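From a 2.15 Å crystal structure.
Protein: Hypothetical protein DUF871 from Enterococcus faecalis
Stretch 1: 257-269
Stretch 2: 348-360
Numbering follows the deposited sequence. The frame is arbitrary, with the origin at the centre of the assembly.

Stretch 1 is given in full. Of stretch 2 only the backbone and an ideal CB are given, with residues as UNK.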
# COMPACT_ATOMS: atom_id res chain seq x y z
N ARG A 257 -17.98 23.97 -8.08
CA ARG A 257 -18.89 23.36 -7.14
C ARG A 257 -18.43 21.97 -6.80
O ARG A 257 -18.66 21.51 -5.69
CB ARG A 257 -20.30 23.23 -7.73
CG ARG A 257 -21.23 24.31 -7.34
CD ARG A 257 -22.64 23.90 -7.61
NE ARG A 257 -23.51 25.06 -7.48
CZ ARG A 257 -24.73 25.05 -6.94
NH1 ARG A 257 -25.43 26.19 -6.88
NH2 ARG A 257 -25.25 23.91 -6.47
N ILE A 258 -17.84 21.28 -7.76
CA ILE A 258 -17.47 19.90 -7.48
C ILE A 258 -16.06 19.69 -6.96
O ILE A 258 -15.79 18.66 -6.37
CB ILE A 258 -17.92 18.85 -8.58
CG1 ILE A 258 -16.80 18.37 -9.52
CG2 ILE A 258 -19.27 19.21 -9.27
CD1 ILE A 258 -15.70 19.18 -9.77
N LEU A 259 -15.17 20.65 -7.18
CA LEU A 259 -13.82 20.59 -6.62
C LEU A 259 -13.92 20.81 -5.10
O LEU A 259 -14.72 21.62 -4.65
CB LEU A 259 -12.92 21.65 -7.27
CG LEU A 259 -12.49 21.42 -8.74
CD1 LEU A 259 -11.80 22.64 -9.29
CD2 LEU A 259 -11.59 20.17 -8.93
N GLY A 260 -13.12 20.09 -4.32
CA GLY A 260 -13.18 20.15 -2.85
C GLY A 260 -13.54 18.81 -2.21
O GLY A 260 -13.51 17.76 -2.86
N THR A 261 -13.91 18.87 -0.93
CA THR A 261 -14.22 17.69 -0.13
C THR A 261 -15.69 17.34 -0.14
O THR A 261 -16.54 18.20 0.09
CB THR A 261 -13.77 17.88 1.34
OG1 THR A 261 -12.38 18.14 1.35
CG2 THR A 261 -14.03 16.61 2.19
N HIS A 262 -15.98 16.06 -0.36
CA HIS A 262 -17.32 15.51 -0.29
C HIS A 262 -17.32 14.34 0.71
O HIS A 262 -16.27 13.71 0.95
CB HIS A 262 -17.75 15.00 -1.66
CG HIS A 262 -17.48 15.99 -2.76
ND1 HIS A 262 -18.45 16.84 -3.24
CD2 HIS A 262 -16.34 16.32 -3.40
CE1 HIS A 262 -17.91 17.64 -4.15
NE2 HIS A 262 -16.63 17.34 -4.27
N THR A 263 -18.49 14.08 1.28
CA THR A 263 -18.72 12.91 2.09
C THR A 263 -19.72 11.99 1.40
O THR A 263 -20.87 12.39 1.15
CB THR A 263 -19.26 13.29 3.48
OG1 THR A 263 -18.39 14.25 4.08
CG2 THR A 263 -19.39 12.07 4.38
N ASN A 264 -19.30 10.77 1.12
CA ASN A 264 -20.23 9.74 0.66
C ASN A 264 -21.30 9.42 1.72
O ASN A 264 -21.01 9.21 2.92
CB ASN A 264 -19.48 8.48 0.17
CG ASN A 264 -20.40 7.50 -0.58
OD1 ASN A 264 -21.31 7.91 -1.32
ND2 ASN A 264 -20.16 6.20 -0.40
N ARG A 265 -22.56 9.47 1.29
CA ARG A 265 -23.70 9.10 2.13
C ARG A 265 -23.43 7.78 2.82
O ARG A 265 -22.83 6.87 2.24
CB ARG A 265 -24.96 8.98 1.29
CG ARG A 265 -25.53 10.31 0.95
CD ARG A 265 -26.81 10.17 0.15
NE ARG A 265 -27.83 9.37 0.84
CZ ARG A 265 -29.03 9.83 1.18
NH1 ARG A 265 -29.89 9.02 1.77
NH2 ARG A 265 -29.36 11.10 0.93
N LEU A 266 -23.88 7.69 4.06
CA LEU A 266 -23.79 6.47 4.84
C LEU A 266 -24.68 5.32 4.31
O LEU A 266 -24.45 4.14 4.63
CB LEU A 266 -24.15 6.79 6.27
CG LEU A 266 -23.04 7.34 7.15
CD1 LEU A 266 -23.63 7.76 8.52
CD2 LEU A 266 -21.97 6.27 7.34
N ASP A 267 -25.72 5.64 3.56
CA ASP A 267 -26.42 4.58 2.87
C ASP A 267 -25.95 4.61 1.43
O ASP A 267 -26.56 5.25 0.58
CB ASP A 267 -27.93 4.68 3.00
CG ASP A 267 -28.47 6.06 2.75
OD1 ASP A 267 -27.71 7.03 2.61
OD2 ASP A 267 -29.70 6.18 2.72
N ALA A 268 -24.83 3.93 1.20
CA ALA A 268 -24.08 4.05 -0.04
C ALA A 268 -24.77 3.36 -1.22
O ALA A 268 -25.15 2.21 -1.12
CB ALA A 268 -22.68 3.48 0.15
N ALA A 269 -24.88 4.08 -2.33
CA ALA A 269 -25.49 3.57 -3.54
C ALA A 269 -24.60 2.52 -4.20
O ALA A 269 -23.37 2.60 -4.12
CB ALA A 269 -25.70 4.74 -4.50
N UNK A 348 -12.77 2.05 -2.92
CA UNK A 348 -12.29 2.16 -1.55
C UNK A 348 -13.16 3.11 -0.74
O UNK A 348 -13.12 3.12 0.53
CB UNK A 348 -10.83 2.63 -1.53
N UNK A 349 -13.93 3.92 -1.46
CA UNK A 349 -14.71 4.98 -0.85
C UNK A 349 -16.05 4.38 -0.45
O UNK A 349 -16.97 4.20 -1.27
CB UNK A 349 -14.88 6.17 -1.80
N UNK A 350 -16.12 4.03 0.82
CA UNK A 350 -17.28 3.38 1.41
C UNK A 350 -18.31 4.38 1.95
O UNK A 350 -18.12 5.61 1.90
CB UNK A 350 -16.83 2.45 2.53
N UNK A 351 -19.41 3.81 2.46
CA UNK A 351 -20.42 4.55 3.20
C UNK A 351 -19.72 5.48 4.20
O UNK A 351 -18.86 5.04 4.98
CB UNK A 351 -21.38 3.60 3.91
N UNK A 352 -20.08 6.77 4.17
CA UNK A 352 -19.52 7.75 5.07
C UNK A 352 -18.10 8.22 4.86
O UNK A 352 -17.67 9.13 5.56
CB UNK A 352 -19.61 7.18 6.49
N UNK A 353 -17.35 7.63 3.91
CA UNK A 353 -15.98 8.08 3.65
C UNK A 353 -15.91 9.43 2.91
O UNK A 353 -16.72 9.70 2.00
CB UNK A 353 -15.24 7.02 2.84
N UNK A 354 -14.90 10.23 3.27
CA UNK A 354 -14.65 11.50 2.58
C UNK A 354 -13.65 11.40 1.47
O UNK A 354 -12.71 10.62 1.52
CB UNK A 354 -14.17 12.55 3.58
N UNK A 355 -13.86 12.24 0.46
CA UNK A 355 -12.98 12.29 -0.69
C UNK A 355 -12.92 13.70 -1.24
O UNK A 355 -13.94 14.39 -1.26
CB UNK A 355 -13.44 11.31 -1.77
N UNK A 356 -11.73 14.09 -1.70
CA UNK A 356 -11.43 15.44 -2.12
C UNK A 356 -11.00 15.40 -3.60
O UNK A 356 -10.09 14.67 -3.99
CB UNK A 356 -10.35 16.06 -1.24
N UNK A 357 -11.68 16.19 -4.42
CA UNK A 357 -11.42 16.21 -5.86
C UNK A 357 -10.58 17.43 -6.13
O UNK A 357 -10.92 18.54 -5.68
CB UNK A 357 -12.71 16.23 -6.68
N UNK A 358 -9.46 17.22 -6.82
CA UNK A 358 -8.58 18.32 -7.18
C UNK A 358 -8.27 18.23 -8.67
O UNK A 358 -8.40 17.15 -9.30
CB UNK A 358 -7.30 18.29 -6.35
N UNK A 359 -7.87 19.34 -9.25
CA UNK A 359 -7.68 19.32 -10.69
C UNK A 359 -6.34 18.65 -11.06
O UNK A 359 -5.39 18.60 -10.25
CB UNK A 359 -7.74 20.74 -11.25
N UNK A 360 -6.31 18.06 -12.25
CA UNK A 360 -5.20 17.21 -12.67
C UNK A 360 -3.84 17.91 -12.53
O UNK A 360 -3.69 19.07 -12.92
CB UNK A 360 -5.41 16.77 -14.12

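Position 348 has nothing of stretch 1 within 5.5 Å of its ideal CB, so many residues would fit. It is Leu-348, which makes no contact here.

At 349 CA-to-CB points sideways, and the ideal CB lies 5.5 Å from Asn-264 ND2. A medium or large side chain could reach Asn-264. Ile-349 does so, with CG2 4.2 Å from Asn-264 CB.

At 350 CA-to-CB points away into space free of stretch 1, so a polar or long side chain would suit. The residue is Lys-350. Its backbone matters more: Asn-264 ND2 donates to Lys-350 O at 3.1 Å, and a type II turn starts here.

Position 351 is tight. Its ideal CB is 3.2 Å from Leu-266 O and 4.0 Å from Ala-268 CB, which favours a small side chain. Ala-351 fits, its CB 4.0 Å from Ala-268 CB.

Position 352 has phi of 73°, which by itself favours glycine. An ideal CB would also clash with Leu-266 CD2 at 2.7 Å. Gly-352 leaves that room to the leucine, whose CD2 packs 3.7 Å from Gly-352 CA. Gly-352 N makes weak hydrogen bonds to Asn-264 O (2.9 Å) and Arg-265 O (3.4 Å).

Position 353 closes the turn. CA-to-CB points sideways, and the ideal CB lies 5.2 Å from Asn-264 CB. A small polar residue could brace the turn. Asn-353 does this: its OD1 accepts from Lys-350 N at 2.8 Å. Its backbone O accepts from Asn-264 N at 2.9 Å.

Position 354 begins the strand, antiparallel to 260-263. Its CB shares a face with Thr-261 and Thr-263, so a beta-branched or flexible polar residue would suit. Gln-354 lies along both threonines, with CG 3.8 Å from Thr-263 OG1 and OE1 3.8 Å from Thr-261 CG2.

Position 355 pairs with His-262, on the face that carries the imidazole. An aromatic or a large apolar residue could cover it. Phe-355 takes chi1 p and brings its ring under His-262 CB, 3.8 Å from the ring centroid, a CH-pi contact. The two rings are near parallel but slid apart, so they barely overlap. The backbones exchange hydrogen bonds: His-262 N to Phe-355 O, 2.8 Å, and Phe-355 N to His-262 O, 2.9 Å.

At 356 the ideal CB is 3.9 Å from Thr-261 OG1. Serine, threonine or another polar residue could meet that hydroxyl; valine would also suit a strand. Thr-356 OG1 accepts from Thr-261 OG1 at 3.0 Å.

Position 357 pairs with Gly-260, which has no side chain to fill the space opposite. The nearby side chains of Ile-258 and His-262 suit leucine, isoleucine or methionine. Leu-357 sends CD1 to 4.3 Å from Ile-258 CG1 and 4.0 Å from His-262 NE2. Its backbone N and O bond Gly-260 O (2.9 Å) and N (3.0 Å).

At 358 CA-to-CB points away, and a beta-branched residue suits the strand. It is Val-358.

Position 359 lies beside Leu-259 CD2, so a small or medium side chain fits. Thr-359 CB is 4.4 Å from Leu-259 CD2.

Position 360 is out of reach and tolerant. It is Glu-360.

Stretch 2 348-360: LIKAGNQFTLVTE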
# COMPACT_ATOMS: atom_id res chain seq x y z
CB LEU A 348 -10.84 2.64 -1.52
CG LEU A 348 -9.84 1.68 -2.15
CD1 LEU A 348 -8.45 2.20 -1.83
CD2 LEU A 348 -10.06 0.24 -1.60
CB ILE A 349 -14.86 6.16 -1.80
CG1 ILE A 349 -13.49 6.71 -2.13
CG2 ILE A 349 -15.65 7.30 -1.14
CD1 ILE A 349 -13.51 7.70 -3.23
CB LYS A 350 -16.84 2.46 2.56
CG LYS A 350 -16.58 1.07 2.10
CD LYS A 350 -15.12 0.77 1.92
CE LYS A 350 -14.94 -0.06 0.65
NZ LYS A 350 -15.83 -1.25 0.56
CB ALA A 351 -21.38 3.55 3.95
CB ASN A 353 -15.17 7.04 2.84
CG ASN A 353 -14.83 5.78 3.64
OD1 ASN A 353 -14.58 4.74 3.06
ND2 ASN A 353 -14.87 5.87 4.96
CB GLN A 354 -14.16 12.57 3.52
CG GLN A 354 -14.99 12.75 4.73
CD GLN A 354 -14.37 13.79 5.61
OE1 GLN A 354 -14.73 14.97 5.54
NE2 GLN A 354 -13.39 13.39 6.41
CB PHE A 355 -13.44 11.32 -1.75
CG PHE A 355 -14.85 11.56 -2.27
CD1 PHE A 355 -15.96 11.06 -1.60
CD2 PHE A 355 -15.05 12.22 -3.49
CE1 PHE A 355 -17.28 11.22 -2.12
CE2 PHE A 355 -16.35 12.41 -4.00
CZ PHE A 355 -17.45 11.90 -3.33
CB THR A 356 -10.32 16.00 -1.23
OG1 THR A 356 -10.76 15.97 0.15
CG2 THR A 356 -9.93 17.41 -1.65
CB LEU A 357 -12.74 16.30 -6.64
CG LEU A 357 -13.72 15.16 -6.36
CD1 LEU A 357 -14.97 15.24 -7.29
CD2 LEU A 357 -13.01 13.75 -6.47
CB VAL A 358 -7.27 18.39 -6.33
CG1 VAL A 358 -7.56 18.65 -4.85
CG2 VAL A 358 -6.41 17.11 -6.51
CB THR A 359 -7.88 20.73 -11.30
OG1 THR A 359 -8.50 20.59 -12.60
CG2 THR A 359 -6.56 21.47 -11.42
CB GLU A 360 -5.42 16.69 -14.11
CG GLU A 360 -4.34 15.68 -14.57
CD GLU A 360 -4.50 15.16 -16.01
OE1 GLU A 360 -5.20 15.80 -16.84
OE2 GLU A 360 -3.90 14.09 -16.30
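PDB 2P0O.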